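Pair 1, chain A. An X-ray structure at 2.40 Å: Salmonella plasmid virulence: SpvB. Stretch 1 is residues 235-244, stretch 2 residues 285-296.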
# COMPACT_ATOMS: atom_id res chain seq x y z
N VAL A 235 -3.61 2.52 -18.66
CA VAL A 235 -2.35 2.56 -19.39
C VAL A 235 -1.80 1.14 -19.53
O VAL A 235 -2.23 0.22 -18.83
CB VAL A 235 -1.29 3.46 -18.72
CG1 VAL A 235 -1.85 4.85 -18.46
CG2 VAL A 235 -0.81 2.83 -17.43
N GLN A 236 -0.84 0.98 -20.43
CA GLN A 236 -0.18 -0.30 -20.64
C GLN A 236 1.04 -0.39 -19.72
O GLN A 236 1.97 0.42 -19.83
CB GLN A 236 0.24 -0.46 -22.10
CG GLN A 236 1.15 -1.65 -22.35
CD GLN A 236 1.68 -1.69 -23.77
OE1 GLN A 236 1.33 -0.85 -24.60
NE2 GLN A 236 2.52 -2.67 -24.07
N TRP A 237 1.03 -1.38 -18.84
CA TRP A 237 2.16 -1.65 -17.96
C TRP A 237 2.99 -2.79 -18.53
O TRP A 237 2.44 -3.76 -19.06
CB TRP A 237 1.70 -2.00 -16.55
CG TRP A 237 0.83 -0.97 -15.90
CD1 TRP A 237 -0.52 -1.02 -15.75
CD2 TRP A 237 1.26 0.25 -15.29
NE1 TRP A 237 -0.97 0.10 -15.09
CE2 TRP A 237 0.11 0.90 -14.80
CE3 TRP A 237 2.51 0.86 -15.11
CZ2 TRP A 237 0.17 2.12 -14.14
CZ3 TRP A 237 2.56 2.08 -14.46
CH2 TRP A 237 1.40 2.70 -13.98
N LEU A 238 4.31 -2.68 -18.40
CA LEU A 238 5.21 -3.75 -18.81
C LEU A 238 5.53 -4.73 -17.69
O LEU A 238 5.88 -5.88 -17.98
CB LEU A 238 6.51 -3.16 -19.37
CG LEU A 238 6.35 -2.31 -20.63
CD1 LEU A 238 7.71 -1.87 -21.16
CD2 LEU A 238 5.58 -3.06 -21.70
N PHE A 239 5.42 -4.30 -16.43
CA PHE A 239 5.86 -5.10 -15.30
C PHE A 239 4.78 -5.11 -14.22
O PHE A 239 4.17 -4.08 -13.93
CB PHE A 239 7.17 -4.56 -14.71
CG PHE A 239 8.24 -4.33 -15.74
CD1 PHE A 239 8.81 -5.39 -16.42
CD2 PHE A 239 8.68 -3.04 -16.02
CE1 PHE A 239 9.80 -5.17 -17.37
CE2 PHE A 239 9.67 -2.82 -16.96
CZ PHE A 239 10.23 -3.88 -17.64
N THR A 240 4.55 -6.29 -13.63
CA THR A 240 3.60 -6.42 -12.53
C THR A 240 4.20 -7.29 -11.44
O THR A 240 4.50 -8.47 -11.67
CB THR A 240 2.27 -7.02 -13.00
OG1 THR A 240 1.79 -6.29 -14.13
CG2 THR A 240 1.24 -6.96 -11.88
N LEU A 241 4.38 -6.72 -10.25
CA LEU A 241 4.77 -7.47 -9.07
C LEU A 241 3.50 -7.84 -8.31
O LEU A 241 2.77 -6.96 -7.85
CB LEU A 241 5.71 -6.65 -8.20
CG LEU A 241 6.32 -7.35 -6.98
CD1 LEU A 241 7.30 -8.42 -7.42
CD2 LEU A 241 7.00 -6.33 -6.08
N VAL A 242 3.23 -9.14 -8.18
CA VAL A 242 1.99 -9.64 -7.59
C VAL A 242 2.30 -10.23 -6.23
O VAL A 242 3.19 -11.08 -6.10
CB VAL A 242 1.32 -10.67 -8.50
CG1 VAL A 242 0.08 -11.25 -7.82
CG2 VAL A 242 0.95 -10.04 -9.84
N PHE A 243 1.56 -9.79 -5.21
CA PHE A 243 1.61 -10.40 -3.89
C PHE A 243 0.39 -11.29 -3.74
O PHE A 243 -0.75 -10.80 -3.71
CB PHE A 243 1.66 -9.32 -2.80
CG PHE A 243 2.96 -8.56 -2.76
CD1 PHE A 243 3.24 -7.59 -3.72
CD2 PHE A 243 3.88 -8.79 -1.76
CE1 PHE A 243 4.43 -6.89 -3.69
CE2 PHE A 243 5.07 -8.08 -1.72
CZ PHE A 243 5.35 -7.13 -2.69
N ASP A 244 0.61 -12.61 -3.68
CA ASP A 244 -0.47 -13.58 -3.67
C ASP A 244 -0.59 -14.23 -2.29
O ASP A 244 0.42 -14.60 -1.67
CB ASP A 244 -0.24 -14.66 -4.74
CG ASP A 244 -1.28 -15.77 -4.69
OD1 ASP A 244 -1.16 -16.66 -3.83
OD2 ASP A 244 -2.22 -15.75 -5.52
N LEU A 285 -2.38 -14.50 4.76
CA LEU A 285 -0.93 -14.58 4.77
C LEU A 285 -0.45 -14.53 3.33
O LEU A 285 -0.98 -15.26 2.47
CB LEU A 285 -0.43 -15.88 5.41
CG LEU A 285 -0.37 -16.00 6.92
CD1 LEU A 285 -0.34 -17.48 7.29
CD2 LEU A 285 0.86 -15.29 7.46
N CYS A 286 0.54 -13.69 3.05
CA CYS A 286 1.12 -13.67 1.72
C CYS A 286 1.91 -14.96 1.51
O CYS A 286 2.89 -15.22 2.22
CB CYS A 286 2.01 -12.45 1.52
SG CYS A 286 2.86 -12.46 -0.08
N ARG A 287 1.49 -15.76 0.54
CA ARG A 287 2.15 -17.03 0.27
C ARG A 287 3.24 -16.91 -0.78
O ARG A 287 4.18 -17.72 -0.77
CB ARG A 287 1.13 -18.07 -0.19
CG ARG A 287 -0.13 -18.15 0.66
CD ARG A 287 0.21 -18.36 2.13
NE ARG A 287 -0.97 -18.15 2.98
CZ ARG A 287 -1.57 -19.11 3.68
NH1 ARG A 287 -1.11 -20.35 3.64
NH2 ARG A 287 -2.63 -18.82 4.42
N GLN A 288 3.16 -15.93 -1.68
CA GLN A 288 4.18 -15.85 -2.72
C GLN A 288 4.22 -14.45 -3.31
O GLN A 288 3.27 -13.67 -3.22
CB GLN A 288 3.93 -16.89 -3.82
CG GLN A 288 2.51 -16.87 -4.35
CD GLN A 288 2.16 -18.09 -5.16
OE1 GLN A 288 3.00 -18.66 -5.86
NE2 GLN A 288 0.90 -18.52 -5.08
N VAL A 289 5.37 -14.13 -3.91
CA VAL A 289 5.58 -12.88 -4.63
C VAL A 289 6.02 -13.24 -6.04
O VAL A 289 7.06 -13.89 -6.24
CB VAL A 289 6.63 -11.99 -3.93
CG1 VAL A 289 6.74 -10.65 -4.64
CG2 VAL A 289 6.26 -11.78 -2.46
N LEU A 290 5.24 -12.82 -7.03
CA LEU A 290 5.44 -13.22 -8.42
C LEU A 290 5.83 -12.01 -9.26
O LEU A 290 5.33 -10.91 -9.05
CB LEU A 290 4.16 -13.85 -8.98
CG LEU A 290 3.41 -14.76 -8.01
CD1 LEU A 290 2.08 -15.19 -8.61
CD2 LEU A 290 4.24 -15.98 -7.63
N MET A 291 6.72 -12.23 -10.23
CA MET A 291 7.14 -11.19 -11.16
C MET A 291 6.61 -11.52 -12.55
O MET A 291 6.92 -12.59 -13.09
CB MET A 291 8.66 -11.05 -11.17
CG MET A 291 9.18 -9.84 -11.93
SD MET A 291 8.71 -8.27 -11.17
CE MET A 291 7.92 -7.44 -12.54
N PHE A 292 5.81 -10.62 -13.12
CA PHE A 292 5.22 -10.82 -14.44
C PHE A 292 5.70 -9.72 -15.39
O PHE A 292 5.78 -8.55 -15.02
CB PHE A 292 3.69 -10.80 -14.38
CG PHE A 292 3.08 -12.08 -13.88
CD1 PHE A 292 2.76 -13.10 -14.77
CD2 PHE A 292 2.79 -12.25 -12.54
CE1 PHE A 292 2.18 -14.27 -14.32
CE2 PHE A 292 2.21 -13.42 -12.08
CZ PHE A 292 1.91 -14.44 -12.97
N HIS A 293 5.99 -10.12 -16.63
CA HIS A 293 6.26 -9.19 -17.72
C HIS A 293 5.10 -9.22 -18.70
O HIS A 293 4.40 -10.23 -18.84
CB HIS A 293 7.56 -9.55 -18.44
CG HIS A 293 8.79 -9.38 -17.61
ND1 HIS A 293 10.06 -9.62 -18.09
CD2 HIS A 293 8.95 -8.99 -16.32
CE1 HIS A 293 10.95 -9.39 -17.14
NE2 HIS A 293 10.30 -9.01 -16.05
N HIS A 294 4.90 -8.10 -19.40
CA HIS A 294 3.76 -7.93 -20.31
C HIS A 294 4.29 -7.41 -21.65
O HIS A 294 4.21 -6.22 -21.95
CB HIS A 294 2.72 -6.98 -19.71
CG HIS A 294 2.26 -7.37 -18.34
ND1 HIS A 294 1.29 -8.33 -18.13
CD2 HIS A 294 2.64 -6.94 -17.12
CE1 HIS A 294 1.10 -8.47 -16.83
NE2 HIS A 294 1.90 -7.64 -16.19
N PHE A 295 4.81 -8.34 -22.45
CA PHE A 295 5.33 -8.05 -23.78
C PHE A 295 4.61 -8.94 -24.79
O PHE A 295 5.20 -9.88 -25.33
CB PHE A 295 6.84 -8.25 -23.84
CG PHE A 295 7.63 -7.27 -23.02
CD1 PHE A 295 7.82 -7.47 -21.66
CD2 PHE A 295 8.18 -6.14 -23.61
CE1 PHE A 295 8.55 -6.57 -20.90
CE2 PHE A 295 8.91 -5.23 -22.86
CZ PHE A 295 9.09 -5.45 -21.50
N PRO A 296 3.33 -8.68 -25.05
CA PRO A 296 2.55 -9.60 -25.89
C PRO A 296 3.06 -9.72 -27.32
O PRO A 296 2.95 -10.80 -27.91
CB PRO A 296 1.14 -8.99 -25.85
CG PRO A 296 1.36 -7.54 -25.58
CD PRO A 296 2.56 -7.48 -24.67

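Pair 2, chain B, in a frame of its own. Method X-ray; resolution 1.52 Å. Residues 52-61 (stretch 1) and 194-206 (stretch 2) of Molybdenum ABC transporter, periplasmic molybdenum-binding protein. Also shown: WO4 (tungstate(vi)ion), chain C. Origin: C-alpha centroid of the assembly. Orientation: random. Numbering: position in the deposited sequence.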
# COMPACT_ATOMS: atom_id res chain seq x y z
N PRO B 52 -13.15 -4.64 16.25
CA PRO B 52 -13.27 -3.24 16.69
C PRO B 52 -12.27 -2.39 15.94
O PRO B 52 -11.06 -2.67 15.88
CB PRO B 52 -12.96 -3.29 18.19
CG PRO B 52 -13.01 -4.73 18.57
CD PRO B 52 -12.67 -5.51 17.34
N ALA B 53 -12.81 -1.39 15.28
CA ALA B 53 -12.02 -0.56 14.43
C ALA B 53 -12.74 0.75 14.40
O ALA B 53 -13.95 0.79 14.22
CB ALA B 53 -11.92 -1.15 13.04
N ASP B 54 -12.02 1.82 14.68
CA ASP B 54 -12.59 3.16 14.65
C ASP B 54 -12.32 3.84 13.32
O ASP B 54 -13.14 4.60 12.83
CB ASP B 54 -12.04 3.98 15.81
CG ASP B 54 -12.46 3.40 17.16
OD1 ASP B 54 -13.65 3.52 17.53
OD2 ASP B 54 -11.60 2.79 17.87
N LEU B 55 -11.17 3.55 12.75
CA LEU B 55 -10.70 4.16 11.49
C LEU B 55 -10.08 3.10 10.64
O LEU B 55 -9.41 2.18 11.16
CB LEU B 55 -9.62 5.22 11.75
CG LEU B 55 -9.92 6.47 12.56
CD1 LEU B 55 -8.66 7.30 12.67
CD2 LEU B 55 -11.03 7.26 11.91
N PHE B 56 -10.23 3.27 9.33
CA PHE B 56 -9.63 2.39 8.33
C PHE B 56 -8.97 3.16 7.21
O PHE B 56 -9.58 4.01 6.61
CB PHE B 56 -10.73 1.48 7.75
CG PHE B 56 -10.26 0.54 6.63
CD1 PHE B 56 -9.11 -0.23 6.72
CD2 PHE B 56 -11.03 0.41 5.49
CE1 PHE B 56 -8.76 -1.10 5.68
CE2 PHE B 56 -10.66 -0.43 4.46
CZ PHE B 56 -9.54 -1.20 4.57
N ILE B 57 -7.71 2.89 6.93
CA ILE B 57 -7.02 3.48 5.79
C ILE B 57 -6.71 2.35 4.82
O ILE B 57 -5.96 1.43 5.13
CB ILE B 57 -5.70 4.17 6.22
CG1 ILE B 57 -6.01 5.32 7.19
CG2 ILE B 57 -4.88 4.64 5.01
CD1 ILE B 57 -4.77 5.92 7.84
N SER B 58 -7.27 2.44 3.64
CA SER B 58 -7.04 1.45 2.58
C SER B 58 -6.04 1.95 1.55
O SER B 58 -5.90 3.14 1.35
CB SER B 58 -8.37 1.20 1.90
OG SER B 58 -8.26 0.23 0.88
N ALA B 59 -5.35 1.03 0.86
CA ALA B 59 -4.46 1.38 -0.24
C ALA B 59 -5.16 1.41 -1.59
O ALA B 59 -4.51 1.64 -2.63
CB ALA B 59 -3.27 0.46 -0.25
N ASN B 60 -6.48 1.17 -1.59
CA ASN B 60 -7.32 1.51 -2.75
C ASN B 60 -8.70 2.01 -2.36
O ASN B 60 -9.11 1.88 -1.22
CB ASN B 60 -7.39 0.35 -3.75
CG ASN B 60 -8.17 -0.85 -3.25
OD1 ASN B 60 -8.86 -0.79 -2.24
ND2 ASN B 60 -8.04 -1.96 -4.00
N GLU B 61 -9.43 2.59 -3.31
CA GLU B 61 -10.76 3.11 -3.01
C GLU B 61 -11.75 1.98 -2.78
O GLU B 61 -12.65 2.09 -1.95
CB GLU B 61 -11.21 4.06 -4.13
CG GLU B 61 -10.38 5.36 -4.10
CD GLU B 61 -10.51 6.24 -5.34
OE1 GLU B 61 -10.52 5.69 -6.47
OE2 GLU B 61 -10.56 7.48 -5.18
N PRO B 194 -5.01 4.87 -10.71
CA PRO B 194 -4.34 5.77 -9.78
C PRO B 194 -4.42 5.25 -8.34
O PRO B 194 -5.49 4.90 -7.86
CB PRO B 194 -5.08 7.09 -9.95
CG PRO B 194 -5.69 7.03 -11.31
CD PRO B 194 -5.98 5.58 -11.57
N ILE B 195 -3.27 5.20 -7.66
CA ILE B 195 -3.20 4.71 -6.29
C ILE B 195 -3.59 5.79 -5.31
O ILE B 195 -2.99 6.86 -5.28
CB ILE B 195 -1.79 4.23 -5.97
CG1 ILE B 195 -1.40 3.14 -6.95
CG2 ILE B 195 -1.71 3.75 -4.52
CD1 ILE B 195 0.10 2.95 -7.07
N ARG B 196 -4.68 5.54 -4.57
CA ARG B 196 -5.27 6.51 -3.68
C ARG B 196 -5.64 5.80 -2.40
O ARG B 196 -6.10 4.65 -2.43
CB ARG B 196 -6.52 7.12 -4.29
CG ARG B 196 -6.30 7.82 -5.61
CD ARG B 196 -5.60 9.16 -5.45
NE ARG B 196 -5.42 9.84 -6.74
CZ ARG B 196 -4.39 9.66 -7.58
NH1 ARG B 196 -4.38 10.35 -8.71
NH2 ARG B 196 -3.38 8.81 -7.31
N TYR B 197 -5.40 6.46 -1.26
CA TYR B 197 -5.66 5.95 0.07
C TYR B 197 -6.83 6.64 0.74
O TYR B 197 -6.69 7.74 1.23
CB TYR B 197 -4.44 6.19 0.98
CG TYR B 197 -3.23 5.38 0.64
CD1 TYR B 197 -2.45 5.73 -0.41
CD2 TYR B 197 -2.85 4.25 1.40
CE1 TYR B 197 -1.33 4.98 -0.75
CE2 TYR B 197 -1.72 3.52 1.09
CZ TYR B 197 -0.95 3.90 0.02
OH TYR B 197 0.18 3.17 -0.34
N PRO B 198 -8.00 6.01 0.74
CA PRO B 198 -9.08 6.59 1.53
C PRO B 198 -8.92 6.35 3.03
O PRO B 198 -8.39 5.34 3.47
CB PRO B 198 -10.32 5.85 1.03
CG PRO B 198 -9.80 4.57 0.50
CD PRO B 198 -8.40 4.81 -0.00
N LEU B 199 -9.46 7.28 3.80
CA LEU B 199 -9.56 7.19 5.23
C LEU B 199 -11.04 7.11 5.54
O LEU B 199 -11.79 8.05 5.21
CB LEU B 199 -8.93 8.41 5.87
CG LEU B 199 -9.23 8.74 7.33
CD1 LEU B 199 -8.64 7.68 8.25
CD2 LEU B 199 -8.71 10.12 7.66
N ALA B 200 -11.46 6.01 6.15
CA ALA B 200 -12.86 5.80 6.51
C ALA B 200 -13.06 5.93 8.01
O ALA B 200 -12.33 5.33 8.80
CB ALA B 200 -13.29 4.42 6.03
N GLN B 201 -14.07 6.69 8.42
CA GLN B 201 -14.37 6.86 9.81
C GLN B 201 -15.55 5.92 10.11
O GLN B 201 -16.64 6.11 9.55
CB GLN B 201 -14.74 8.33 10.07
CG GLN B 201 -14.83 8.71 11.52
CD GLN B 201 -15.32 10.15 11.72
OE1 GLN B 201 -14.90 11.04 10.98
NE2 GLN B 201 -16.20 10.36 12.70
N LEU B 202 -15.37 4.93 10.97
CA LEU B 202 -16.35 3.86 11.15
C LEU B 202 -17.41 4.15 12.23
O LEU B 202 -18.34 3.37 12.43
CB LEU B 202 -15.62 2.54 11.43
CG LEU B 202 -14.88 2.00 10.21
CD1 LEU B 202 -13.48 1.57 10.55
CD2 LEU B 202 -15.66 0.84 9.61
N ASN B 203 -17.28 5.27 12.93
CA ASN B 203 -18.27 5.67 13.91
C ASN B 203 -18.17 7.18 14.15
O ASN B 203 -17.30 7.83 13.55
CB ASN B 203 -18.11 4.87 15.22
CG ASN B 203 -16.73 5.01 15.84
OD1 ASN B 203 -16.27 6.12 16.11
ND2 ASN B 203 -16.08 3.89 16.08
N ASP B 204 -19.05 7.70 14.99
CA ASP B 204 -19.20 9.12 15.20
C ASP B 204 -18.54 9.60 16.50
O ASP B 204 -18.85 10.69 16.99
CB ASP B 204 -20.70 9.49 15.19
CG ASP B 204 -21.47 8.90 16.38
OD1 ASP B 204 -20.90 8.08 17.13
OD2 ASP B 204 -22.66 9.26 16.56
N LYS B 205 -17.67 8.79 17.09
CA LYS B 205 -17.02 9.18 18.33
C LYS B 205 -16.25 10.46 18.10
O LYS B 205 -15.66 10.65 17.03
CB LYS B 205 -16.05 8.10 18.80
CG LYS B 205 -16.69 6.81 19.27
CD LYS B 205 -15.60 5.78 19.52
CE LYS B 205 -16.14 4.52 20.18
NZ LYS B 205 -15.05 3.50 20.24
N ALA B 206 -16.26 11.33 19.10
CA ALA B 206 -15.59 12.62 19.00
C ALA B 206 -14.10 12.42 18.74
O ALA B 206 -13.51 13.12 17.93
CB ALA B 206 -15.81 13.44 20.25
W WO4 C . -1.29 -2.88 0.85
O1 WO4 C . -0.23 -4.47 1.48
O2 WO4 C . -1.41 -2.67 -1.18
O3 WO4 C . -3.20 -3.01 1.60
O4 WO4 C . -0.41 -1.15 1.55
O HOH W 1 -7.34 3.13 -5.78

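The sharpest difference lies where Val A242 and Leu A290 of pair 1 match Ser B58 and Pro B198 of pair 2. In pair 1 this couple makes two backbone hydrogen bonds, Val A242 N to Leu A290 O (2.9 Å) and Leu A290 N to Val A242 O (2.8 Å). In pair 2 proline has no N-H to give. Only one bond of the two remains, from Ser B58 N to Pro B198 O (3.1 Å). The CA-H...O contact is kept in both: Val A289 CA to Val A242 O is 3.3 Å, and Tyr B197 CA to Ser B58 O is 3.1 Å. In pair 2 Ser B58 O has it without the N-H bond.

Beyond this point the pairs diverge. Pair 1 continues its ladder, with Asp A244 N bonded to Gln A288 O (2.9 Å) and Gln A288 N to Asp A244 O (3.0 Å). The side chains add a bond from Gln A288 NE2 to Asp A244 OD1 (3.0 Å). The matching Asn B60 and Arg B196 make no hydrogen bond to each other. The CA-to-CB bond of Asn B60 points away from the other stretch. What remains between the two is a CA-H...O contact, Asn B60 CA to Arg B196 O at 3.4 Å.

The shared geometry is an antiparallel strand pair. The strand directions differ by 160° in pair 1 and 170° in pair 2. Fourteen central residues superpose with an RMSD of 0.4 Å. The register is the same: Phe A239 with His A293 matches Leu B55 with Gln B201, Thr A240 with Phe A292 matches Phe B56 with Ala B200, and Leu A241 with Met A291 matches Ile B57 with Leu B199. The middle couple is hydrogen-bonded in both, twice at 2.9 Å between Thr A240 and Phe A292 (N to O each way). In pair 2 Phe B56 N to Ala B200 O is 3.0 Å. Ala B200 N to Phe B56 O is 2.8 Å.

At this middle couple the bulk changes sides. The large ring is Phe A292 in pair 1 and Phe B56 in pair 2, each paired across the strands with a smaller residue, Thr A240 or Ala B200. The CB-CB distance is 4.3 Å in both, Thr A240 to Phe A292 and Phe B56 to Ala B200.

His A294 and Leu B202 have side-chain centres only 0.7 Å apart after superposition, yet their chemistry differs. His A294 NE2 makes a very short hydrogen bond to Thr A240 OG1 (2.5 Å). Leu B202 packs its CD1 against Phe B56 CB (3.9 Å) and Ala B53 CB (4.0 Å). The backbone bond here is kept: His A294 N to Leu A238 O is 2.8 Å, and Leu B202 N to Asp B54 O is 2.9 Å.

Leu A238 and Asp B54 also match. Leu A238 CD1 packs on Phe A295 CZ (3.9 Å). Asp B54 OD1 accepts from Asn B203 ND2 (2.9 Å) and forms a salt bridge with Lys B205 NZ (3.1 Å).

At the couple Phe A243 with Val A289, matched by Ala B59 with Tyr B197, the ring moves to the other stretch. Val A289 CG1 sits over the Phe A243 ring, 4.3 Å from its centroid. In pair 2 the ring belongs to Tyr B197, and Ala B59 CA lies over its face, 4.1 Å from the centroid.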